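Side-chain contacts in type-iv like pilin ttha1219 (Thermus thermophilus, PDB 5G23), which is a type IV-like pilin that probably belongs to the pilus machinery linked to DNA uptake in natural competence: residues Gly108-Gln113 and Pro128-Pro133; Val147-Gly152 and Lys156-Ala161; Pro213-Pro216 and Leu221-Glu224. All blocks are in the same frame, centred on the assembly; numbering follows the deposited sequence.

The three contacts sample how a pilin head built on antiparallel sheets around an N-terminal helix is finished by loops. Contact 1 lays a proline-rich loop on the seven-stranded sheet, at the side of its edge strand 132-134. Contact 2 starts in the four-stranded sheet and follows the chain into the seven-stranded one, so it shares a sheet with each of the others. Contact 3 closes a surface loop onto the opposite edge of the four-stranded sheet. They occur in series along the chain and do not touch. The centres of contact 1 and contact 2 lie about 20 Å apart, those of contact 1 and contact 3 about 21 Å, and those of contact 2 and contact 3 about 24 Å.

Contact 1 (Gly108-Gln113 and Pro128-Pro133); sequences GYEVNQ and PLPNNP
An inverse gamma turn centred on Pro130 belongs to the loop that leads into edge strand 132-134 of the pilin's seven-stranded antiparallel sheet, and this loop sets Pro128 over Gly108 and Pro130 against Glu110. The partner segment is not the neighbouring strand: strand 115-122 intervenes, pairing Gly108 with Gly119 and Glu110 with Arg117, while the loop passes across the sheet's face. Helix 44-61 is met from the other face, where Tyr109 lies on Leu56 and Glu59. Pro128 sets CB and CG against bare backbone, with Pro128 CG 3.7 Å from Gly108 N and 4.0 Å from Gly108 CA; having no side chain, the glycine lets the proline settle this close. Pro128 also rests on Cys121 and Gln84, which places it across three strands. Beyond the turn, Asn131 and Asn132 both oppose Trp118 in a classic beta bulge. No hydrogen bond joins the two segments. Glu110 instead runs obliquely past Pro130, its CG anti to its own carbonyl carbon (chi1 -62°) and the rest of the chain extended, which brings the carboxylate up to the CG corner of the proline, Glu110 OE2 3.6 Å from Pro130 CG.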
# COMPACT_ATOMS: atom_id res chain seq x y z
N GLY B 108 13.17 0.58 4.62
CA GLY B 108 13.93 -0.53 3.97
C GLY B 108 13.10 -1.75 3.58
O GLY B 108 12.15 -2.15 4.29
N TYR B 109 13.47 -2.34 2.44
CA TYR B 109 12.87 -3.53 1.96
C TYR B 109 13.95 -4.55 1.68
O TYR B 109 15.01 -4.19 1.14
CB TYR B 109 12.10 -3.25 0.66
CG TYR B 109 10.94 -2.38 0.87
CD1 TYR B 109 9.72 -2.94 1.33
CD2 TYR B 109 10.96 -1.07 0.55
CE1 TYR B 109 8.63 -2.13 1.54
CE2 TYR B 109 9.87 -0.25 0.74
CZ TYR B 109 8.71 -0.79 1.25
OH TYR B 109 7.59 0.00 1.37
N GLU B 110 13.68 -5.80 1.99
CA GLU B 110 14.57 -6.95 1.66
C GLU B 110 13.80 -8.23 1.51
O GLU B 110 12.73 -8.33 2.05
CB GLU B 110 15.52 -7.21 2.85
CG GLU B 110 16.46 -6.08 3.20
CD GLU B 110 17.61 -6.51 4.09
OE1 GLU B 110 17.96 -7.74 4.09
OE2 GLU B 110 18.13 -5.63 4.83
N VAL B 111 14.36 -9.21 0.80
CA VAL B 111 13.77 -10.55 0.72
C VAL B 111 14.65 -11.51 1.52
O VAL B 111 15.87 -11.46 1.47
CB VAL B 111 13.65 -11.09 -0.72
CG1 VAL B 111 13.24 -12.56 -0.76
CG2 VAL B 111 12.59 -10.33 -1.44
N ASN B 112 13.99 -12.37 2.26
CA ASN B 112 14.68 -13.44 2.99
C ASN B 112 13.75 -14.65 3.06
O ASN B 112 12.56 -14.48 3.38
CB ASN B 112 14.98 -12.95 4.41
CG ASN B 112 15.48 -14.09 5.31
OD1 ASN B 112 14.75 -14.59 6.17
ND2 ASN B 112 16.71 -14.53 5.06
N GLN B 113 14.27 -15.85 2.78
CA GLN B 113 13.48 -17.08 2.87
C GLN B 113 12.11 -16.99 2.16
O GLN B 113 11.05 -17.37 2.73
CB GLN B 113 13.28 -17.48 4.32
CG GLN B 113 14.58 -17.85 4.99
CD GLN B 113 14.34 -18.40 6.37
OE1 GLN B 113 13.24 -18.28 6.93
NE2 GLN B 113 15.34 -19.02 6.92
N PRO B 128 16.99 0.74 9.15
CA PRO B 128 15.72 0.04 9.36
C PRO B 128 15.87 -1.46 9.66
O PRO B 128 16.64 -2.12 9.01
CB PRO B 128 14.98 0.24 8.04
CG PRO B 128 15.86 1.02 7.11
CD PRO B 128 17.19 1.25 7.79
N LEU B 129 15.11 -2.04 10.59
CA LEU B 129 15.11 -3.44 10.74
C LEU B 129 13.96 -4.07 9.97
O LEU B 129 12.79 -3.75 10.29
CB LEU B 129 14.89 -3.73 12.22
CG LEU B 129 15.48 -4.79 13.05
CD1 LEU B 129 16.95 -4.88 12.69
CD2 LEU B 129 15.31 -4.48 14.52
N PRO B 130 14.21 -4.96 9.04
CA PRO B 130 13.18 -5.35 8.09
C PRO B 130 12.49 -6.58 8.59
O PRO B 130 12.68 -7.69 8.06
CB PRO B 130 13.94 -5.64 6.78
CG PRO B 130 15.41 -5.76 7.17
CD PRO B 130 15.54 -5.48 8.65
N ASN B 131 11.62 -6.37 9.54
CA ASN B 131 11.03 -7.49 10.21
C ASN B 131 9.54 -7.54 10.04
O ASN B 131 8.90 -8.39 10.63
CB ASN B 131 11.42 -7.52 11.68
CG ASN B 131 11.15 -6.21 12.40
OD1 ASN B 131 10.50 -5.30 11.92
ND2 ASN B 131 11.72 -6.12 13.61
N ASN B 132 8.98 -6.67 9.21
CA ASN B 132 7.52 -6.63 9.01
C ASN B 132 7.19 -7.32 7.71
O ASN B 132 7.78 -7.06 6.68
CB ASN B 132 6.97 -5.23 8.95
CG ASN B 132 7.14 -4.49 10.26
OD1 ASN B 132 6.60 -4.90 11.26
ND2 ASN B 132 7.92 -3.41 10.25
N PRO B 133 6.27 -8.28 7.77
CA PRO B 133 5.98 -8.98 6.51
C PRO B 133 5.32 -8.11 5.47
O PRO B 133 4.51 -7.25 5.80
CB PRO B 133 4.98 -10.08 6.92
CG PRO B 133 4.96 -10.10 8.44
CD PRO B 133 5.58 -8.83 8.95

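Contact 2 (Val147-Gly152 and Lys156-Ala161); sequences VAYLEG and KRQAQA
With CG held between its backbone N and carbonyl carbon (chi1 65°), Tyr149 swings its ring across to Lys156 and Gln160, and the bend of Gln160 at chi2 (89°) turns its amide along the rim of that ring, above CE2 and CZ. The setting is a beta hairpin of strands 141-151 and 154-156, whose second arm leaves the four-stranded sheet after Lys156 and curls round the tyrosine to enter strand 160-165 of the other sheet. Tyr149 and Lys156 form an antiparallel hydrogen-bonded pair: Tyr149 N donates to Lys156 O at 2.9 Å, and Lys156 N returns a bond to Tyr149 O at 2.8 Å. The ring is then clasped by CH-pi contacts, Lys156 CB lying 3.9 Å from the Tyr149 centroid over one face and Gln160 CG 4.1 Å from it over the opposite one. Only 23° separates the Gln160 amide from the ring plane, so it runs nearly parallel to the ring, just beyond its rim, whereas the Gln158 amide stands almost perpendicular near the hydroxyl. Leu74, Val173 and Leu176 also pack on the ring. Replacing Tyr149 by an alanine is likely to leave a gap between Lys156 CB and Gln160 CG and deprive the Gln160 amide of the ring it runs beside. Past the ring, the extended Lys156 chain delivers NZ to Glu151 OE1, a 3.0 Å salt bridge approached from well above the carboxylate plane. Arg157 runs the other way, its methylenes beside Val147 O and its guanidinium salt-bridged to Asp81 and Glu211. Between Val147 and Gln158, a water in the plane of the tyrosine ring accepts from Gln158 N at 3.0 Å and donates weakly to Val147 O at 3.3 Å.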
# COMPACT_ATOMS: atom_id res chain seq x y z
N VAL B 147 16.08 -4.62 -7.95
CA VAL B 147 15.91 -3.17 -8.07
C VAL B 147 17.08 -2.66 -8.93
O VAL B 147 18.22 -2.97 -8.64
CB VAL B 147 16.02 -2.48 -6.71
CG1 VAL B 147 15.82 -0.99 -6.81
CG2 VAL B 147 14.98 -3.07 -5.71
N ALA B 148 16.76 -1.94 -9.98
CA ALA B 148 17.73 -1.25 -10.82
C ALA B 148 17.44 0.26 -10.73
O ALA B 148 16.38 0.66 -10.23
CB ALA B 148 17.58 -1.69 -12.25
N TYR B 149 18.39 1.07 -11.17
CA TYR B 149 18.22 2.48 -11.13
C TYR B 149 18.64 3.15 -12.45
O TYR B 149 19.52 2.66 -13.18
CB TYR B 149 18.98 3.10 -9.94
CG TYR B 149 20.47 2.97 -10.01
CD1 TYR B 149 21.10 1.87 -9.48
CD2 TYR B 149 21.29 4.05 -10.48
CE1 TYR B 149 22.46 1.77 -9.49
CE2 TYR B 149 22.65 3.96 -10.45
CZ TYR B 149 23.22 2.81 -9.92
OH TYR B 149 24.57 2.68 -9.94
N LEU B 150 18.04 4.29 -12.72
CA LEU B 150 18.27 4.99 -13.96
C LEU B 150 19.12 6.20 -13.66
O LEU B 150 18.73 7.08 -12.87
CB LEU B 150 16.95 5.42 -14.59
CG LEU B 150 17.02 6.19 -15.92
CD1 LEU B 150 17.78 5.40 -16.99
CD2 LEU B 150 15.63 6.52 -16.38
N GLU B 151 20.33 6.25 -14.21
CA GLU B 151 21.25 7.38 -14.01
C GLU B 151 21.61 7.97 -15.35
O GLU B 151 22.22 7.29 -16.20
CB GLU B 151 22.53 6.96 -13.32
CG GLU B 151 23.50 8.13 -13.10
CD GLU B 151 24.87 7.69 -12.67
OE1 GLU B 151 25.07 6.50 -12.40
OE2 GLU B 151 25.76 8.58 -12.59
N GLY B 152 21.17 9.19 -15.60
CA GLY B 152 21.48 9.85 -16.89
C GLY B 152 21.08 9.08 -18.12
O GLY B 152 21.87 9.02 -19.04
N LYS B 156 21.17 0.78 -14.41
CA LYS B 156 22.28 0.09 -13.74
C LYS B 156 21.71 -0.79 -12.64
O LYS B 156 20.61 -0.53 -12.13
CB LYS B 156 23.23 1.16 -13.16
CG LYS B 156 23.94 2.00 -14.22
CD LYS B 156 24.82 3.08 -13.69
CE LYS B 156 25.44 3.81 -14.88
NZ LYS B 156 26.40 4.79 -14.44
N ARG B 157 22.46 -1.84 -12.28
CA ARG B 157 22.11 -2.62 -11.08
C ARG B 157 23.39 -3.04 -10.44
O ARG B 157 24.14 -3.90 -10.92
CB ARG B 157 21.21 -3.82 -11.38
CG ARG B 157 20.95 -4.72 -10.19
CD ARG B 157 19.86 -5.77 -10.39
NE ARG B 157 19.83 -6.78 -9.33
CZ ARG B 157 20.66 -7.84 -9.25
NH1 ARG B 157 21.53 -8.09 -10.19
NH2 ARG B 157 20.66 -8.61 -8.20
N GLN B 158 23.68 -2.31 -9.38
CA GLN B 158 24.97 -2.41 -8.74
C GLN B 158 24.81 -1.73 -7.40
O GLN B 158 23.85 -0.97 -7.17
CB GLN B 158 26.07 -1.73 -9.55
CG GLN B 158 25.82 -0.29 -9.91
CD GLN B 158 26.73 0.27 -10.99
OE1 GLN B 158 26.80 -0.28 -12.10
NE2 GLN B 158 27.49 1.28 -10.65
N ALA B 159 25.78 -1.96 -6.52
CA ALA B 159 25.81 -1.26 -5.21
C ALA B 159 25.82 0.21 -5.48
O ALA B 159 26.64 0.73 -6.29
CB ALA B 159 27.04 -1.61 -4.43
N GLN B 160 24.99 0.93 -4.80
CA GLN B 160 25.01 2.34 -5.00
C GLN B 160 24.44 3.09 -3.85
O GLN B 160 23.41 2.67 -3.33
CB GLN B 160 24.11 2.54 -6.20
CG GLN B 160 23.47 3.90 -6.32
CD GLN B 160 24.38 4.83 -7.09
OE1 GLN B 160 25.61 4.81 -6.92
NE2 GLN B 160 23.80 5.57 -8.02
N ALA B 161 25.07 4.19 -3.47
CA ALA B 161 24.53 5.10 -2.47
C ALA B 161 24.30 6.44 -3.10
O ALA B 161 25.16 6.92 -3.85
CB ALA B 161 25.43 5.23 -1.25
O HOH W 1 21.11 -1.40 -8.10

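Contact 3 (Pro213-Pro216 and Leu221-Glu224); sequences PGAP and LRAE
Ala215 and Pro216 are the points at which the loop after helix 207-210 closes on Arg222; just ahead of them, Pro213 packs on Ala144, Arg146 and Leu181 of strands 141-151 and 173-184. Ala215 directs its methyl at the arginine stem, with Ala215 CB 3.6 Å from Arg222 CD and 3.7 Å from Arg222 NE. Pro216 follows and takes up a position over one face of the guanidinium, displaced toward its rim: Pro216 CD and Arg222 NH2 are 3.7 Å apart, and CG of the same proline is equally near that nitrogen. The arginine can reach both residues because its chain, straight from CG to NE, starts with CG anti to the carbonyl carbon (chi1 -79°). Strand 221-230 is an edge strand of the four-stranded antiparallel sheet that packs on the N-terminal helix in this pilin. Leu221 and Ala223 turn to that helix, at Leu45 and Leu49, and Arg222 to the loop-covered face, across Ser183 and beside Phe193. Its charge is met from outside the two segments, in salt bridges from NE to Glu143 and from NH1 to Asp218; these two carboxylates probably limit rotation of the flat group, with one face toward the proline. Pro216 O lies 3.4 Å from Arg222 NH1, at an angle too poor for a hydrogen bond.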
# COMPACT_ATOMS: atom_id res chain seq x y z
N PRO B 213 15.77 -14.88 -12.82
CA PRO B 213 16.03 -16.27 -12.67
C PRO B 213 15.17 -17.14 -13.62
O PRO B 213 14.37 -16.62 -14.45
CB PRO B 213 15.61 -16.56 -11.27
CG PRO B 213 14.42 -15.67 -11.10
CD PRO B 213 14.70 -14.44 -11.91
N GLY B 214 15.50 -18.42 -13.64
CA GLY B 214 14.70 -19.42 -14.36
C GLY B 214 13.56 -19.80 -13.40
O GLY B 214 13.42 -19.22 -12.34
N ALA B 215 12.69 -20.66 -13.86
CA ALA B 215 11.60 -21.13 -13.00
C ALA B 215 11.73 -22.62 -12.82
O ALA B 215 11.84 -23.36 -13.82
CB ALA B 215 10.26 -20.71 -13.57
N PRO B 216 11.81 -23.07 -11.58
CA PRO B 216 11.92 -24.51 -11.40
C PRO B 216 10.67 -25.23 -11.96
O PRO B 216 9.60 -24.64 -12.01
CB PRO B 216 12.05 -24.69 -9.89
CG PRO B 216 11.79 -23.38 -9.28
CD PRO B 216 11.78 -22.32 -10.32
N LEU B 221 1.92 -22.08 -10.08
CA LEU B 221 1.50 -20.88 -10.80
C LEU B 221 2.49 -19.75 -10.49
O LEU B 221 2.73 -19.48 -9.32
CB LEU B 221 0.11 -20.46 -10.36
CG LEU B 221 -0.60 -19.29 -11.02
CD1 LEU B 221 -2.11 -19.34 -10.86
CD2 LEU B 221 -0.17 -18.04 -10.31
N ARG B 222 2.97 -19.09 -11.52
CA ARG B 222 3.89 -17.97 -11.38
C ARG B 222 3.33 -16.70 -11.96
O ARG B 222 2.59 -16.74 -12.96
CB ARG B 222 5.23 -18.26 -12.00
CG ARG B 222 6.09 -19.12 -11.11
CD ARG B 222 7.45 -19.52 -11.70
NE ARG B 222 8.08 -20.25 -10.58
CZ ARG B 222 7.85 -21.52 -10.24
NH1 ARG B 222 7.24 -22.38 -11.06
NH2 ARG B 222 8.32 -21.99 -9.09
N ALA B 223 3.63 -15.59 -11.29
CA ALA B 223 3.27 -14.25 -11.81
C ALA B 223 4.42 -13.29 -11.45
O ALA B 223 5.15 -13.53 -10.50
CB ALA B 223 2.00 -13.76 -11.21
N GLU B 224 4.57 -12.28 -12.27
CA GLU B 224 5.64 -11.29 -12.07
C GLU B 224 5.15 -9.89 -12.29
O GLU B 224 4.08 -9.66 -12.87
CB GLU B 224 6.81 -11.60 -13.02
CG GLU B 224 6.42 -11.32 -14.50
CD GLU B 224 7.46 -11.71 -15.52
OE1 GLU B 224 8.58 -12.18 -15.15
OE2 GLU B 224 7.11 -11.62 -16.73